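Local coordinates for protein lantibiotic dehydratase (Microbispora corallina, PDB 5EHK) that probably dehydrates serine and threonine residues of the NAI-107 precursor peptide in a tRNA-dependent reaction during lantibiotic biosynthesis, at residues V95-P100 with T364-D369; P140-L145 with G538-L543; R169-M174 with L582-S587; D369-L374 with G542-V547. One frame throughout, in Å; residues are numbered along the deposited sequence.

Contact 1: residues V95-P100 with T364-D369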
loop_
_atom_site.group_PDB
_atom_site.type_symbol
_atom_site.label_atom_id
_atom_site.label_comp_id
_atom_site.label_asym_id
_atom_site.label_seq_id
_atom_site.Cartn_x
_atom_site.Cartn_y
_atom_site.Cartn_z
ATOM N N VAL A 95 30.523 4.251 37.704
ATOM C CA VAL A 95 29.168 3.955 38.158
ATOM C C VAL A 95 28.555 5.149 38.905
ATOM O O VAL A 95 27.349 5.363 38.858
ATOM C CB VAL A 95 29.082 2.620 38.958
ATOM C CG1 VAL A 95 27.682 2.405 39.516
ATOM C CG2 VAL A 95 29.443 1.450 38.071
ATOM N N GLU A 96 29.389 5.937 39.572
ATOM C CA GLU A 96 28.934 7.180 40.212
ATOM C C GLU A 96 28.423 8.193 39.177
ATOM O O GLU A 96 27.615 9.076 39.482
ATOM C CB GLU A 96 30.072 7.818 41.026
ATOM C CG GLU A 96 29.816 7.864 42.530
ATOM C CD GLU A 96 31.017 7.411 43.352
ATOM O OE1 GLU A 96 32.172 7.733 42.983
ATOM O OE2 GLU A 96 30.795 6.725 44.372
ATOM N N LEU A 97 28.897 8.038 37.949
ATOM C CA LEU A 97 28.565 8.946 36.879
ATOM C C LEU A 97 27.366 8.457 36.064
ATOM O O LEU A 97 26.470 9.238 35.765
ATOM C CB LEU A 97 29.781 9.094 35.982
ATOM C CG LEU A 97 29.707 10.133 34.885
ATOM C CD1 LEU A 97 29.436 11.489 35.497
ATOM C CD2 LEU A 97 31.014 10.136 34.144
ATOM N N ALA A 98 27.333 7.168 35.736
ATOM C CA ALA A 98 26.277 6.616 34.880
ATOM C C ALA A 98 24.988 6.338 35.638
ATOM O O ALA A 98 23.891 6.446 35.089
ATOM C CB ALA A 98 26.752 5.346 34.152
ATOM N N SER A 99 25.124 5.948 36.897
ATOM C CA SER A 99 23.963 5.583 37.689
ATOM C C SER A 99 24.205 5.948 39.149
ATOM O O SER A 99 24.626 5.103 39.934
ATOM C CB SER A 99 23.681 4.083 37.544
ATOM O OG SER A 99 22.643 3.673 38.411
ATOM N N PRO A 100 23.947 7.214 39.522
ATOM C CA PRO A 100 24.148 7.575 40.929
ATOM C C PRO A 100 23.348 6.671 41.858
ATOM O O PRO A 100 23.830 6.353 42.935
ATOM C CB PRO A 100 23.673 9.039 41.001
ATOM C CG PRO A 100 22.862 9.260 39.765
ATOM C CD PRO A 100 23.491 8.365 38.721
ATOM N N THR A 364 21.150 14.375 35.563
ATOM C CA THR A 364 22.334 14.136 34.751
ATOM C C THR A 364 22.831 15.429 34.134
ATOM O O THR A 364 22.573 15.686 32.970
ATOM C CB THR A 364 22.018 13.181 33.598
ATOM O OG1 THR A 364 20.730 13.507 33.077
ATOM C CG2 THR A 364 22.010 11.741 34.064
ATOM N N PRO A 365 23.543 16.252 34.914
ATOM C CA PRO A 365 23.989 17.582 34.491
ATOM C C PRO A 365 25.367 17.543 33.837
ATOM O O PRO A 365 25.907 18.601 33.491
ATOM C CB PRO A 365 24.095 18.326 35.811
ATOM C CG PRO A 365 24.572 17.272 36.743
ATOM C CD PRO A 365 23.878 15.998 36.326
ATOM N N LEU A 366 25.949 16.356 33.687
ATOM C CA LEU A 366 27.267 16.269 33.056
ATOM C C LEU A 366 27.295 15.344 31.848
ATOM O O LEU A 366 26.580 14.344 31.775
ATOM C CB LEU A 366 28.342 15.794 34.053
ATOM C CG LEU A 366 28.617 16.489 35.379
ATOM C CD1 LEU A 366 29.702 15.710 36.080
ATOM C CD2 LEU A 366 29.056 17.913 35.169
ATOM N N HIS A 367 28.151 15.694 30.905
ATOM C CA HIS A 367 28.455 14.827 29.783
ATOM C C HIS A 367 29.965 14.624 29.728
ATOM O O HIS A 367 30.736 15.591 29.727
ATOM C CB HIS A 367 27.918 15.395 28.459
ATOM C CG HIS A 367 28.254 14.545 27.272
ATOM N ND1 HIS A 367 27.521 13.429 26.923
ATOM C CD2 HIS A 367 29.261 14.634 26.367
ATOM C CE1 HIS A 367 28.059 12.874 25.850
ATOM N NE2 HIS A 367 29.116 13.586 25.491
ATOM N N VAL A 368 30.389 13.367 29.743
ATOM C CA VAL A 368 31.817 13.064 29.818
ATOM C C VAL A 368 32.281 12.306 28.601
ATOM O O VAL A 368 31.693 11.304 28.235
ATOM C CB VAL A 368 32.178 12.241 31.088
ATOM C CG1 VAL A 368 33.618 11.736 31.018
ATOM C CG2 VAL A 368 31.938 13.068 32.357
ATOM N N ASP A 369 33.327 12.804 27.961
ATOM C CA ASP A 369 33.985 12.049 26.909
ATOM C C ASP A 369 35.366 11.643 27.422
ATOM O O ASP A 369 36.035 12.415 28.124
ATOM C CB ASP A 369 34.152 12.876 25.630
ATOM C CG ASP A 369 32.836 13.482 25.115
ATOM O OD1 ASP A 369 31.737 12.936 25.411
ATOM O OD2 ASP A 369 32.931 14.507 24.382
#
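Leu97 and Val368 meet branch to branch, with Leu97 CD2 3.6 Å from Val368 CG2 and 3.9 Å from Val368 CB; the two side chains cross obliquely. The other leucine methyl makes a looser touch, Leu97 CD1 to Leu366 CD1 at 4.3 Å. A forked side chain suits this place because Leu366 and Val368, two apart on a strand, project to the same face, and one leucine can reach both. Leu97 holds its CG opposite the backbone N (chi1 -173°), which extends the fork away from the helix. In Val368 the CG1 branch takes that anti position, leaving CG2, beside the backbone N, to receive the leucine. The arrangement is helix-on-sheet packing: the last turn of helix 92-98 lies against the start of strand 366-379, within the N-terminal family region of the dehydratase. Around it, Leu366 also packs on Leu349, Leu352 and Ile353 of helix 346-359, and Val368 on Thr168 and Thr170 of the neighbouring antiparallel strand. Behind Leu97 the helix closes with a backbone bond from Ser99 N to Val95 O, 3.0 Å long. Ser99 then leaves helical geometry and caps the next helix, 100-110, through its hydroxyl and Leu102 N, as a small N-cap side chain can. Glu96, one residue before Leu97, forms a salt bridge with Arg346 of helix 346-359.

Contact 2: residues P140-L145 with G538-L543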
loop_
_atom_site.group_PDB
_atom_site.type_symbol
_atom_site.label_atom_id
_atom_site.label_comp_id
_atom_site.label_asym_id
_atom_site.label_seq_id
_atom_site.Cartn_x
_atom_site.Cartn_y
_atom_site.Cartn_z
ATOM N N PRO A 140 33.241 -1.007 23.079
ATOM C CA PRO A 140 33.967 0.118 22.479
ATOM C C PRO A 140 33.151 1.401 22.364
ATOM O O PRO A 140 33.762 2.459 22.223
ATOM C CB PRO A 140 34.329 -0.399 21.082
ATOM C CG PRO A 140 33.331 -1.481 20.804
ATOM C CD PRO A 140 32.981 -2.096 22.127
ATOM N N THR A 141 31.828 1.331 22.480
ATOM C CA THR A 141 30.992 2.504 22.252
ATOM C C THR A 141 31.311 3.598 23.275
ATOM O O THR A 141 31.179 3.370 24.484
ATOM C CB THR A 141 29.494 2.141 22.325
ATOM O OG1 THR A 141 29.245 0.958 21.564
ATOM C CG2 THR A 141 28.636 3.280 21.804
ATOM N N PRO A 142 31.805 4.757 22.795
ATOM C CA PRO A 142 32.248 5.811 23.716
ATOM C C PRO A 142 31.095 6.265 24.574
ATOM O O PRO A 142 30.152 6.872 24.077
ATOM C CB PRO A 142 32.723 6.923 22.779
ATOM C CG PRO A 142 33.165 6.217 21.564
ATOM C CD PRO A 142 32.173 5.070 21.402
ATOM N N PHE A 143 31.155 5.912 25.849
ATOM C CA PHE A 143 30.125 6.276 26.802
ATOM C C PHE A 143 30.712 7.273 27.826
ATOM O O PHE A 143 31.192 8.338 27.437
ATOM C CB PHE A 143 29.485 5.034 27.445
ATOM C CG PHE A 143 28.230 5.336 28.212
ATOM C CD1 PHE A 143 27.555 6.550 28.023
ATOM C CD2 PHE A 143 27.735 4.442 29.141
ATOM C CE1 PHE A 143 26.408 6.859 28.735
ATOM C CE2 PHE A 143 26.574 4.742 29.863
ATOM C CZ PHE A 143 25.917 5.952 29.657
ATOM N N GLY A 144 30.660 6.965 29.115
ATOM C CA GLY A 144 31.115 7.932 30.103
ATOM C C GLY A 144 32.574 7.723 30.453
ATOM O O GLY A 144 33.466 8.207 29.756
ATOM N N LEU A 145 32.820 6.976 31.524
ATOM C CA LEU A 145 34.172 6.534 31.850
ATOM C C LEU A 145 34.388 5.068 31.485
ATOM O O LEU A 145 35.377 4.458 31.894
ATOM C CB LEU A 145 34.474 6.738 33.329
ATOM C CG LEU A 145 34.647 8.195 33.724
ATOM C CD1 LEU A 145 34.173 8.407 35.149
ATOM C CD2 LEU A 145 36.112 8.576 33.545
ATOM N N GLY A 538 33.221 14.112 14.598
ATOM C CA GLY A 538 32.802 15.457 14.913
ATOM C C GLY A 538 32.751 15.885 16.362
ATOM O O GLY A 538 33.386 16.882 16.726
ATOM N N ARG A 539 32.003 15.156 17.188
ATOM C CA ARG A 539 31.780 15.576 18.571
ATOM C C ARG A 539 32.974 15.261 19.504
ATOM O O ARG A 539 32.934 15.513 20.710
ATOM C CB ARG A 539 30.507 14.928 19.110
ATOM C CG ARG A 539 30.653 13.439 19.324
ATOM C CD ARG A 539 29.710 12.978 20.396
ATOM N NE ARG A 539 29.705 11.536 20.573
ATOM C CZ ARG A 539 29.767 10.955 21.772
ATOM N NH1 ARG A 539 29.868 11.700 22.869
ATOM N NH2 ARG A 539 29.758 9.628 21.878
ATOM N N PHE A 540 34.022 14.679 18.935
ATOM C CA PHE A 540 35.231 14.351 19.683
ATOM C C PHE A 540 36.328 15.363 19.369
ATOM O O PHE A 540 37.512 15.144 19.675
ATOM C CB PHE A 540 35.685 12.922 19.361
ATOM C CG PHE A 540 34.688 11.871 19.776
ATOM C CD1 PHE A 540 34.334 11.725 21.111
ATOM C CD2 PHE A 540 34.076 11.059 18.831
ATOM C CE1 PHE A 540 33.408 10.771 21.488
ATOM C CE2 PHE A 540 33.160 10.096 19.205
ATOM C CZ PHE A 540 32.824 9.952 20.533
ATOM N N THR A 541 35.912 16.463 18.739
ATOM C CA THR A 541 36.804 17.559 18.368
ATOM C C THR A 541 37.463 18.172 19.608
ATOM O O THR A 541 36.806 18.399 20.624
ATOM C CB THR A 541 36.033 18.632 17.578
ATOM O OG1 THR A 541 35.497 18.045 16.382
ATOM C CG2 THR A 541 36.942 19.786 17.203
ATOM N N GLY A 542 38.761 18.443 19.511
ATOM C CA GLY A 542 39.545 18.916 20.644
ATOM C C GLY A 542 40.349 17.800 21.297
ATOM O O GLY A 542 41.515 17.978 21.648
ATOM N N LEU A 543 39.714 16.642 21.455
ATOM C CA LEU A 543 40.337 15.469 22.068
ATOM C C LEU A 543 41.485 14.885 21.250
ATOM O O LEU A 543 42.484 14.430 21.808
ATOM C CB LEU A 543 39.294 14.389 22.339
ATOM C CG LEU A 543 38.724 14.442 23.745
ATOM C CD1 LEU A 543 38.451 15.879 24.176
ATOM C CD2 LEU A 543 37.458 13.615 23.815
#
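Pro142 meets Phe540 and Arg539 where two irregular connections touch: the loop from helix 119-138 to strand 147-155, and the loop that leads into helix 545-556. The proline ring crosses the phenylalanine at about a right angle, with Pro142 CB 3.8 Å and Pro142 CG 3.9 Å from Phe540 CZ. A rigid, compact apolar ring suits this place against the aromatic. Phe540 has CG anti to its carbonyl carbon (chi1 -63°), a rotamer that carries the far end of the ring to the proline. Arg539 starts differently: its CG sits between the backbone N and the carbonyl carbon (chi1 70°), and from there the chain runs extended to NE alongside its neighbour. Arg539 CG consequently lies over the centre of the Phe540 ring, 4.1 Å above its plane, while Phe540 CZ lies beneath one face of the guanidinium, displaced toward the rim. The backbone turns tightly here, Leu543 N bonding to Phe540 O at 3.2 Å, and Gly542 between them takes a positive phi (100°), which glycine adopts readily. Met13 and Arg15 of strand 6-17 pack on Phe540 and Pro142 respectively. Arg539 NH1 also makes a long, weak ion pair with Asp369 OD1. On the guanidinium's other terminal nitrogen, Arg539 NH2 is approached at 3.5 Å by Pro142 O, which lies at the edge of the group and in its plane.

Contact 3: residues R169-M174 with L582-S587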
loop_
_atom_site.group_PDB
_atom_site.type_symbol
_atom_site.label_atom_id
_atom_site.label_comp_id
_atom_site.label_asym_id
_atom_site.label_seq_id
_atom_site.Cartn_x
_atom_site.Cartn_y
_atom_site.Cartn_z
ATOM N N ARG A 169 37.265 14.728 29.319
ATOM C CA ARG A 169 36.768 16.095 29.133
ATOM C C ARG A 169 35.340 16.138 29.658
ATOM O O ARG A 169 34.533 15.290 29.280
ATOM C CB ARG A 169 36.718 16.504 27.675
ATOM C CG ARG A 169 35.795 17.681 27.490
ATOM C CD ARG A 169 35.944 18.292 26.138
ATOM N NE ARG A 169 35.306 17.415 25.167
ATOM C CZ ARG A 169 35.490 17.486 23.857
ATOM N NH1 ARG A 169 36.317 18.393 23.342
ATOM N NH2 ARG A 169 34.863 16.630 23.067
ATOM N N THR A 170 35.019 17.126 30.492
ATOM C CA THR A 170 33.698 17.222 31.120
ATOM C C THR A 170 32.972 18.529 30.781
ATOM O O THR A 170 33.535 19.614 30.881
ATOM C CB THR A 170 33.802 17.058 32.645
ATOM O OG1 THR A 170 34.487 15.837 32.924
ATOM C CG2 THR A 170 32.414 17.027 33.306
ATOM N N ARG A 171 31.713 18.405 30.381
ATOM C CA ARG A 171 30.923 19.557 29.970
ATOM C C ARG A 171 29.532 19.533 30.560
ATOM O O ARG A 171 29.040 18.497 31.012
ATOM C CB ARG A 171 30.838 19.652 28.445
ATOM C CG ARG A 171 32.113 20.131 27.788
ATOM C CD ARG A 171 32.087 19.892 26.295
ATOM N NE ARG A 171 33.203 20.560 25.632
ATOM C CZ ARG A 171 33.466 20.468 24.332
ATOM N NH1 ARG A 171 32.697 19.712 23.556
ATOM N NH2 ARG A 171 34.500 21.123 23.808
ATOM N N ALA A 172 28.916 20.703 30.566
ATOM C CA ALA A 172 27.571 20.868 31.070
ATOM C C ALA A 172 26.605 20.166 30.140
ATOM O O ALA A 172 26.747 20.256 28.934
ATOM C CB ALA A 172 27.243 22.347 31.157
ATOM N N ASP A 173 25.650 19.437 30.706
ATOM C CA ASP A 173 24.565 18.829 29.936
ATOM C C ASP A 173 23.687 19.937 29.375
ATOM O O ASP A 173 23.335 20.868 30.103
ATOM C CB ASP A 173 23.763 17.885 30.830
ATOM C CG ASP A 173 22.401 17.530 30.264
ATOM O OD1 ASP A 173 22.321 16.673 29.354
ATOM O OD2 ASP A 173 21.395 18.056 30.783
ATOM N N MET A 174 23.347 19.853 28.086
ATOM C CA MET A 174 22.615 20.936 27.415
ATOM C C MET A 174 21.271 21.246 28.060
ATOM O O MET A 174 20.897 22.408 28.196
ATOM C CB MET A 174 22.429 20.651 25.929
ATOM C CG MET A 174 23.647 20.953 25.101
ATOM S SD MET A 174 24.001 22.724 25.144
ATOM C CE MET A 174 22.463 23.378 24.527
ATOM N N LEU A 582 25.231 15.603 21.919
ATOM C CA LEU A 582 26.061 14.995 20.880
ATOM C C LEU A 582 26.176 15.855 19.630
ATOM O O LEU A 582 26.523 15.372 18.560
ATOM C CB LEU A 582 25.530 13.608 20.515
ATOM C CG LEU A 582 25.278 12.640 21.673
ATOM C CD1 LEU A 582 24.734 11.328 21.159
ATOM C CD2 LEU A 582 26.563 12.409 22.466
ATOM N N ALA A 583 25.864 17.134 19.773
ATOM C CA ALA A 583 25.743 18.005 18.620
ATOM C C ALA A 583 26.780 19.112 18.659
ATOM O O ALA A 583 26.707 20.057 17.871
ATOM C CB ALA A 583 24.330 18.573 18.500
ATOM N N HIS A 584 27.724 19.013 19.593
ATOM C CA HIS A 584 28.836 19.970 19.667
ATOM C C HIS A 584 29.892 19.682 18.604
ATOM O O HIS A 584 30.982 19.224 18.913
ATOM C CB HIS A 584 29.455 19.922 21.054
ATOM C CG HIS A 584 28.487 20.262 22.136
ATOM N ND1 HIS A 584 27.864 21.488 22.205
ATOM C CD2 HIS A 584 27.986 19.522 23.154
ATOM C CE1 HIS A 584 27.040 21.499 23.240
ATOM N NE2 HIS A 584 27.093 20.317 23.830
ATOM N N THR A 585 29.570 19.994 17.351
ATOM C CA THR A 585 30.329 19.506 16.223
ATOM C C THR A 585 30.605 20.624 15.252
ATOM O O THR A 585 29.703 21.321 14.852
ATOM C CB THR A 585 29.520 18.448 15.524
ATOM O OG1 THR A 585 28.327 19.044 15.015
ATOM C CG2 THR A 585 29.136 17.356 16.512
ATOM N N PRO A 586 31.869 20.803 14.868
ATOM C CA PRO A 586 32.247 21.988 14.100
ATOM C C PRO A 586 31.855 21.922 12.631
ATOM O O PRO A 586 31.721 20.846 12.048
ATOM C CB PRO A 586 33.774 22.016 14.237
ATOM C CG PRO A 586 34.162 20.589 14.424
ATOM C CD PRO A 586 33.016 19.915 15.134
ATOM N N SER A 587 31.732 23.088 12.027
ATOM C CA SER A 587 31.421 23.186 10.629
ATOM C C SER A 587 32.665 23.664 9.891
ATOM O O SER A 587 33.301 24.644 10.312
ATOM C CB SER A 587 30.275 24.174 10.444
ATOM O OG SER A 587 30.230 24.686 9.139
HETATM O O HOH W 1 33.094 18.481 20.941
#
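Met174 reaches His584 by bending twice, at chi2 (-65°) and at chi3, which folds the thioether back to the imidazole; His584 has CG anti to its carbonyl carbon (chi1 -60°), sending its ring toward the methionine. Met174 CG comes 3.7 Å from His584 NE2, and Met174 SD 3.8 Å from His584 CE1. Met174 SD lies 4.8 Å from the centroid of the His584 ring and 82° off its normal, making this a Met-aromatic contact at the ring edge. A flexible, polarisable side chain fits well against such an edge. Arg171 instead runs extended past the histidine in the opposite direction, and Arg171 NH1 passes 4.1 Å from His584 CB. The polar link here is through water, which accepts from Arg171 NH1 at 2.9 Å and donates to His584 O at 3.0 Å. The contact joins the end of strand 167-172, and the first residue of helix 174-185, to a loop that makes an inverse gamma turn centred on His584; the turn's backbone bond, Thr585 N to Ala583 O, is weak. Asp173 is the helix N-cap, with OD2 bonded to Trp176 N. Asn581 holds both Asp173 OD1, through ND2, and Met174 N, through OD1, which ties down the start of the helix. Pro294, at the start of helix 294-306, packs on both Met174 and His584. Arg171 NH1 lies 3.6 Å above the guanidinium plane of Arg169, near its centre.

Contact 4: residues D369-L374 with G542-V547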
loop_
_atom_site.group_PDB
_atom_site.type_symbol
_atom_site.label_atom_id
_atom_site.label_comp_id
_atom_site.label_asym_id
_atom_site.label_seq_id
_atom_site.Cartn_x
_atom_site.Cartn_y
_atom_site.Cartn_z
ATOM N N ASP A 369 33.327 12.804 27.961
ATOM C CA ASP A 369 33.985 12.049 26.909
ATOM C C ASP A 369 35.366 11.643 27.422
ATOM O O ASP A 369 36.035 12.415 28.124
ATOM C CB ASP A 369 34.152 12.876 25.630
ATOM C CG ASP A 369 32.836 13.482 25.115
ATOM O OD1 ASP A 369 31.737 12.936 25.411
ATOM O OD2 ASP A 369 32.931 14.507 24.382
ATOM N N LEU A 370 35.799 10.443 27.055
ATOM C CA LEU A 370 37.046 9.908 27.546
ATOM C C LEU A 370 38.056 9.806 26.426
ATOM O O LEU A 370 37.788 9.185 25.405
ATOM C CB LEU A 370 36.807 8.520 28.089
ATOM C CG LEU A 370 38.007 7.936 28.815
ATOM C CD1 LEU A 370 38.461 8.898 29.907
ATOM C CD2 LEU A 370 37.667 6.564 29.367
ATOM N N ARG A 371 39.225 10.411 26.606
ATOM C CA ARG A 371 40.300 10.198 25.643
ATOM C C ARG A 371 41.140 9.012 26.088
ATOM O O ARG A 371 41.690 9.008 27.195
ATOM C CB ARG A 371 41.181 11.425 25.443
ATOM C CG ARG A 371 42.243 11.190 24.379
ATOM C CD ARG A 371 43.035 12.438 24.105
ATOM N NE ARG A 371 43.678 12.905 25.318
ATOM C CZ ARG A 371 44.830 12.417 25.754
ATOM N NH1 ARG A 371 45.452 11.478 25.048
ATOM N NH2 ARG A 371 45.361 12.871 26.883
ATOM N N ILE A 372 41.180 7.986 25.243
ATOM C CA ILE A 372 41.941 6.777 25.515
ATOM C C ILE A 372 43.426 6.929 25.178
ATOM O O ILE A 372 43.775 7.396 24.088
ATOM C CB ILE A 372 41.367 5.597 24.717
ATOM C CG1 ILE A 372 39.978 5.227 25.243
ATOM C CG2 ILE A 372 42.308 4.398 24.763
ATOM C CD1 ILE A 372 39.893 4.957 26.748
ATOM N N ASP A 373 44.297 6.554 26.117
ATOM C CA ASP A 373 45.740 6.494 25.851
ATOM C C ASP A 373 46.058 5.214 25.093
ATOM O O ASP A 373 46.153 4.133 25.671
ATOM C CB ASP A 373 46.557 6.584 27.154
ATOM C CG ASP A 373 48.071 6.619 26.905
ATOM O OD1 ASP A 373 48.491 6.773 25.737
ATOM O OD2 ASP A 373 48.841 6.498 27.885
ATOM N N LEU A 374 46.222 5.358 23.787
ATOM C CA LEU A 374 46.363 4.223 22.890
ATOM C C LEU A 374 46.806 4.773 21.558
ATOM O O LEU A 374 46.209 5.706 21.014
ATOM C CB LEU A 374 45.035 3.474 22.739
ATOM C CG LEU A 374 44.831 2.279 21.789
ATOM C CD1 LEU A 374 45.555 1.003 22.240
ATOM C CD2 LEU A 374 43.331 2.001 21.632
ATOM N N GLY A 542 38.761 18.443 19.511
ATOM C CA GLY A 542 39.545 18.916 20.644
ATOM C C GLY A 542 40.349 17.800 21.297
ATOM O O GLY A 542 41.515 17.978 21.648
ATOM N N LEU A 543 39.714 16.642 21.455
ATOM C CA LEU A 543 40.337 15.469 22.068
ATOM C C LEU A 543 41.485 14.885 21.250
ATOM O O LEU A 543 42.484 14.430 21.808
ATOM C CB LEU A 543 39.294 14.389 22.339
ATOM C CG LEU A 543 38.724 14.442 23.745
ATOM C CD1 LEU A 543 38.451 15.879 24.176
ATOM C CD2 LEU A 543 37.458 13.615 23.815
ATOM N N LEU A 544 41.361 14.899 19.931
ATOM C CA LEU A 544 42.399 14.294 19.110
ATOM C C LEU A 544 43.008 15.285 18.131
ATOM O O LEU A 544 42.805 15.163 16.921
ATOM C CB LEU A 544 41.849 13.080 18.371
ATOM C CG LEU A 544 41.084 12.109 19.259
ATOM C CD1 LEU A 544 40.529 10.950 18.421
ATOM C CD2 LEU A 544 41.986 11.612 20.410
ATOM N N PRO A 545 43.779 16.253 18.658
ATOM C CA PRO A 545 44.368 17.382 17.922
ATOM C C PRO A 545 45.016 16.879 16.648
ATOM O O PRO A 545 44.940 17.508 15.580
ATOM C CB PRO A 545 45.446 17.889 18.882
ATOM C CG PRO A 545 44.947 17.514 20.231
ATOM C CD PRO A 545 44.307 16.169 20.031
ATOM N N ASP A 546 45.654 15.722 16.807
ATOM C CA ASP A 546 46.136 14.879 15.732
ATOM C C ASP A 546 45.152 14.846 14.543
ATOM O O ASP A 546 45.405 15.450 13.493
ATOM C CB ASP A 546 46.287 13.449 16.294
ATOM C CG ASP A 546 46.086 13.377 17.828
ATOM O OD1 ASP A 546 46.356 14.381 18.534
ATOM O OD2 ASP A 546 45.673 12.311 18.329
ATOM N N VAL A 547 43.986 14.236 14.730
ATOM C CA VAL A 547 43.095 14.007 13.594
ATOM C C VAL A 547 42.173 15.193 13.255
ATOM O O VAL A 547 41.832 15.413 12.086
ATOM C CB VAL A 547 42.311 12.672 13.751
ATOM C CG1 VAL A 547 42.522 12.086 15.135
ATOM C CG2 VAL A 547 40.841 12.857 13.458
#
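Leu543 forms the packed part of the contact, its side chain lodged against two residues of the strand: Leu543 CD2 touches Asp369 CB at 3.8 Å, and Leu543 CG lies 4.2 Å from Arg371 CB. The aspartate thus offers its one methylene to the leucine. Arg371 lays the aliphatic part of its side chain on the carbonyl of Leu543 and the CD2 methyl of Leu544, with Arg371 CD 3.9 Å and Arg371 CG 4.0 Å from Leu544 CD2. Arginine suits a partly exposed position, for its carbon stem packs like an apolar residue while its charged end can turn elsewhere. The stem starts with CG anti to the backbone N (chi1 -177°), then bends at chi3 (59°). Beyond the bend the contact is loose. Pro545 and Asp546 are exposed, and the opposite charges there do not meet, Arg371 NH1 and Asp546 OD2 being 6.8 Å apart. Leu544 occupies the N-cap position of helix 545-556 and also packs on Met13 of strand 6-17. The helix start therefore rests against strand 366-379, which is itself flanked by parallel strand 147-155, bonded through Val149, and antiparallel strand 167-172, bonded through Arg167.

In the fold
Strand 366-379 carries contacts 1 and 4, which share Asp369 and have centres about 19 Å apart. Its antiparallel neighbour 167-172 carries contact 3, and His367 N lies 2.9 Å from Arg171 O between them. Contact 2 reaches the strand through Arg539 and Leu543; it shares Gly542 and Leu543 with contact 4, their centres about 8 Å apart. Arg169 of contact 3 connects both: its NH1 is 2.8 Å from Thr541 O, and its NH2 is 3.2 Å from Asp369 OD2, in a salt bridge. Leu97 CD2 meets Leu145 CD1 at 3.7 Å, joining contacts 1 and 2. All belong to the part of the protein that, as in related LanB enzymes, probably catalyses tRNA-dependent glutamylation.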